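Local structure of thiol-activated cytolysin (Desulfobulbus propionicus, 6NAL) at residues Y376-T381 / V457-T462; I427-C432 / R441-K446. The protein probably acts as a pore-forming toxin of the cholesterol-dependent cytolysin family, assembling on target membranes to perforate them. All coordinates share one frame; numbering follows the deposited sequence.

Interaction 1: Y376-T381 / V457-T462; sequences YVARFT and VSIGGT
Strands 378-381 and 457-460 face each other across the interior of a beta sandwich: their axes run nearly antiparallel, at 162°, but 9.9 Å apart, too far for backbone pairing, so side chains fill the gap. The tight part centres on Ile459. Its CG1 sits between the backbone N and the carbonyl carbon, and CD1 reaches Ala378 CB at 3.4 Å, closer than usual van der Waals contact. Phe380 meets the same branch tip to tip, its CZ 3.9 Å from Ile459 CD1, while Val457 CG2 comes to the edge of the Phe380 ring, 3.9 Å from CE2.

At the end where the layers converge, Tyr376 also has its ring in the crowded position over its own backbone (chi1 51°), which sends it across to the 460-462 bend. Its OH donates to Gly460 O at 2.7 Å, approaching 37° above the carbonyl plane, and its CD2 edge lies 3.4 Å from Thr462 C. The loose side is the opposite face of each strand: Arg379 and Ser458 turn from the interface and are partly exposed. The chemistry is thus an apolar sandwich core closed at one end by a buried phenol, whose hydroxyl hydrogen is donated to Gly460 O, the one hydrogen bond between these segments, and so ties the two layers together.

Interaction 2: I427-C432 / R441-K446; sequences IKTEGC and RTSGYK
Five antiparallel bridges join 427-432 to 441-446, and most of the polar backbone atoms facing the partner strand are paired. At one end Ile427 N donates to Lys446 O at 2.8 Å and Lys446 N returns the bond to Ile427 O, both nearly along the C=O axis. At the other, Gly431 and Arg441 exchange a second pair, with Arg441 N to Gly431 O nearly straight (171°).

Between them the register slips by one residue, a beta bulge at Ser443. Thr429 N still donates to Gly444 O at 3.0 Å, in the carbonyl plane, but Thr429 O is served by Ser443 N, at a bent 143° and above the carbonyl plane. The bulge is closed by side chains: Thr429 OG1 and Ser443 OG, each held between its backbone N and carbonyl carbon, share a hydrogen bond of 2.7 Å.

On the face carrying Lys428, Glu430, Thr442 and Tyr445, Lys428 bends at chi3 (-89°) so that CE lies over the centre of the Tyr445 ring, 3.8 Å from its centroid, a CH-pi contact. NZ, also over the ring face at 5.0 Å from the centroid, makes a cation-pi contact. Beyond the two segments, Lys428 NZ is hydrogen-bonded to Phe146 O of the second subunit and Tyr445 OH to Tyr148 N of the second subunit, while Gly431 O also accepts from Gln466 NE2 and Glu430 OE1 forms a salt bridge with Arg379.

The hairpin 422-432/440-449 forms one side of a four-stranded antiparallel sheet, flanked beyond 422-432 by strand 378-389, while Ile427, Thr429 and Ser443 pack on strand 454-462 of the facing layer and the Lys428-Tyr445 face meets the second subunit.

Overall arrangement
From the N terminus, the chain first passes through 376-381, then 427-432 and 441-446, and last 457-462. Interaction 2 closes a short hairpin with eight residues between its segments; interaction 1 closes a longer excursion of 75 residues that encloses that hairpin, so the contacts nest without crossing. Their centres lie 7 Å apart. Interaction 2 works within one sheet, whereas interaction 1 spans from that sheet to the facing layer. The two meet because strands 378-389 and 422-432 are neighbours: Val377 O lies 2.8 Å from Cys432 N, a probable hydrogen bond, and Phe380 CD2 packs 3.6 Å from Thr429 CG2. Together they tie both layers of the C-terminal beta sandwich.

Interaction 1: Y376-T381 / V457-T462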
# COMPACT_ATOMS: atom_id res chain seq x y z
N TYR A 376 16.10 39.25 17.39
CA TYR A 376 17.34 38.83 16.74
C TYR A 376 17.01 38.59 15.27
O TYR A 376 15.85 38.62 14.88
CB TYR A 376 17.97 37.59 17.39
CG TYR A 376 17.02 36.41 17.57
CD1 TYR A 376 16.67 35.61 16.49
CD2 TYR A 376 16.49 36.10 18.82
CE1 TYR A 376 15.79 34.54 16.64
CE2 TYR A 376 15.60 35.03 18.99
CZ TYR A 376 15.26 34.24 17.91
OH TYR A 376 14.40 33.15 18.05
N VAL A 377 18.02 38.42 14.44
CA VAL A 377 17.83 38.12 13.03
C VAL A 377 17.76 36.61 12.90
O VAL A 377 18.57 35.88 13.50
CB VAL A 377 18.98 38.69 12.17
CG1 VAL A 377 18.88 38.16 10.73
CG2 VAL A 377 18.96 40.23 12.18
N ALA A 378 16.80 36.13 12.15
CA ALA A 378 16.60 34.70 12.06
C ALA A 378 16.49 34.29 10.60
O ALA A 378 16.09 35.08 9.75
CB ALA A 378 15.34 34.28 12.81
N ARG A 379 16.86 33.07 10.31
CA ARG A 379 16.55 32.53 9.00
C ARG A 379 15.91 31.17 9.16
O ARG A 379 16.19 30.43 10.12
CB ARG A 379 17.77 32.45 8.12
CG ARG A 379 18.86 31.67 8.72
CD ARG A 379 20.13 31.89 7.95
NE ARG A 379 21.08 30.89 8.39
CZ ARG A 379 22.38 31.00 8.23
NH1 ARG A 379 22.87 32.07 7.59
NH2 ARG A 379 23.19 30.06 8.69
N PHE A 380 15.02 30.91 8.21
CA PHE A 380 14.21 29.71 8.08
C PHE A 380 14.66 28.93 6.83
O PHE A 380 14.86 29.52 5.77
CB PHE A 380 12.72 30.05 7.92
CG PHE A 380 12.06 30.65 9.13
CD1 PHE A 380 12.07 32.00 9.32
CD2 PHE A 380 11.37 29.86 10.03
CE1 PHE A 380 11.48 32.58 10.42
CE2 PHE A 380 10.76 30.45 11.14
CZ PHE A 380 10.82 31.82 11.32
N THR A 381 14.76 27.61 6.94
CA THR A 381 14.96 26.72 5.79
C THR A 381 13.88 25.65 5.78
O THR A 381 13.71 24.93 6.77
CB THR A 381 16.34 26.09 5.84
OG1 THR A 381 17.30 27.12 6.04
CG2 THR A 381 16.69 25.37 4.54
N VAL A 457 5.48 26.94 13.09
CA VAL A 457 6.74 27.01 13.83
C VAL A 457 6.96 28.46 14.23
O VAL A 457 7.00 29.35 13.38
CB VAL A 457 7.94 26.46 13.04
CG1 VAL A 457 7.58 25.15 12.34
CG2 VAL A 457 8.46 27.40 12.05
N SER A 458 7.04 28.69 15.54
CA SER A 458 7.23 30.03 16.11
C SER A 458 8.61 30.10 16.74
O SER A 458 8.98 29.21 17.51
CB SER A 458 6.18 30.35 17.17
OG SER A 458 4.88 30.10 16.68
N ILE A 459 9.35 31.12 16.43
CA ILE A 459 10.55 31.38 17.21
C ILE A 459 10.36 32.72 17.88
O ILE A 459 9.70 33.62 17.34
CB ILE A 459 11.84 31.35 16.36
CG1 ILE A 459 11.77 32.33 15.21
CG2 ILE A 459 12.14 29.95 15.90
CD1 ILE A 459 13.09 32.41 14.48
N GLY A 460 10.91 32.84 19.07
CA GLY A 460 10.90 34.10 19.78
C GLY A 460 12.11 34.19 20.67
O GLY A 460 13.11 33.49 20.45
N GLY A 461 12.02 35.04 21.69
CA GLY A 461 13.10 35.14 22.65
C GLY A 461 14.08 36.22 22.25
O GLY A 461 13.74 37.14 21.50
N THR A 462 15.28 36.12 22.80
CA THR A 462 16.34 37.08 22.52
C THR A 462 17.55 36.32 22.04
O THR A 462 17.54 35.09 22.04
CB THR A 462 16.77 37.87 23.77
OG1 THR A 462 17.42 36.94 24.63
CG2 THR A 462 15.58 38.54 24.44

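Interaction 2: I427-C432 / R441-K446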
# COMPACT_ATOMS: atom_id res chain seq x y z
N ILE A 427 12.28 21.25 8.35
CA ILE A 427 12.20 22.64 8.80
C ILE A 427 13.35 22.90 9.74
O ILE A 427 13.51 22.16 10.71
CB ILE A 427 10.89 22.97 9.53
CG1 ILE A 427 9.71 22.70 8.63
CG2 ILE A 427 10.87 24.45 9.95
CD1 ILE A 427 8.36 22.84 9.39
N LYS A 428 14.11 23.97 9.50
CA LYS A 428 15.22 24.37 10.35
C LYS A 428 15.12 25.86 10.62
O LYS A 428 14.88 26.64 9.71
CB LYS A 428 16.60 24.07 9.70
CG LYS A 428 17.79 24.25 10.62
CD LYS A 428 19.03 24.63 9.87
CE LYS A 428 19.81 23.40 9.41
NZ LYS A 428 21.03 23.80 8.63
N THR A 429 15.35 26.26 11.87
CA THR A 429 15.36 27.67 12.25
C THR A 429 16.69 28.03 12.91
O THR A 429 17.16 27.32 13.81
CB THR A 429 14.21 28.00 13.20
OG1 THR A 429 14.28 27.18 14.39
CG2 THR A 429 12.90 27.75 12.55
N GLU A 430 17.28 29.16 12.51
CA GLU A 430 18.49 29.64 13.14
C GLU A 430 18.34 31.10 13.56
O GLU A 430 17.66 31.89 12.91
CB GLU A 430 19.68 29.48 12.22
CG GLU A 430 19.96 28.06 11.83
CD GLU A 430 20.87 27.98 10.61
OE1 GLU A 430 20.41 28.33 9.50
OE2 GLU A 430 22.04 27.58 10.76
N GLY A 431 18.97 31.44 14.67
CA GLY A 431 18.92 32.80 15.15
C GLY A 431 20.33 33.28 15.30
O GLY A 431 21.16 32.56 15.84
N CYS A 432 20.62 34.47 14.78
CA CYS A 432 21.95 35.06 14.92
C CYS A 432 22.13 35.62 16.33
O CYS A 432 21.41 36.54 16.73
CB CYS A 432 22.15 36.17 13.90
SG CYS A 432 23.77 36.97 14.08
N ARG A 441 22.82 30.15 15.85
CA ARG A 441 22.42 29.10 16.77
C ARG A 441 21.19 28.45 16.17
O ARG A 441 20.30 29.14 15.67
CB ARG A 441 22.13 29.66 18.16
CG ARG A 441 22.29 28.63 19.26
CD ARG A 441 23.74 28.52 19.82
NE ARG A 441 24.11 29.61 20.73
CZ ARG A 441 23.59 29.80 21.95
NH1 ARG A 441 22.68 28.98 22.42
NH2 ARG A 441 23.98 30.82 22.70
N THR A 442 21.14 27.14 16.19
CA THR A 442 19.99 26.43 15.64
C THR A 442 18.99 26.21 16.74
O THR A 442 19.28 25.50 17.70
CB THR A 442 20.41 25.10 15.02
OG1 THR A 442 21.28 25.34 13.91
CG2 THR A 442 19.16 24.34 14.55
N SER A 443 17.80 26.79 16.61
CA SER A 443 16.78 26.57 17.63
C SER A 443 15.86 25.40 17.32
O SER A 443 15.06 25.01 18.18
CB SER A 443 15.94 27.84 17.81
OG SER A 443 15.39 28.26 16.58
N GLY A 444 15.97 24.82 16.14
CA GLY A 444 15.11 23.73 15.77
C GLY A 444 15.53 23.11 14.46
O GLY A 444 15.90 23.82 13.55
N TYR A 445 15.48 21.79 14.36
CA TYR A 445 15.87 21.06 13.15
C TYR A 445 15.03 19.77 13.17
O TYR A 445 15.42 18.78 13.80
CB TYR A 445 17.35 20.72 13.11
CG TYR A 445 17.89 20.32 11.76
CD1 TYR A 445 17.09 20.27 10.62
CD2 TYR A 445 19.25 20.03 11.63
CE1 TYR A 445 17.64 19.94 9.37
CE2 TYR A 445 19.79 19.70 10.41
CZ TYR A 445 18.99 19.66 9.30
OH TYR A 445 19.60 19.31 8.13
N LYS A 446 13.90 19.82 12.50
CA LYS A 446 12.96 18.72 12.37
C LYS A 446 13.04 18.25 10.92
O LYS A 446 12.88 19.05 10.00
CB LYS A 446 11.55 19.19 12.76
CG LYS A 446 11.55 19.92 14.18
CD LYS A 446 11.20 18.94 15.31
CE LYS A 446 11.36 19.55 16.71
NZ LYS A 446 12.79 19.72 17.09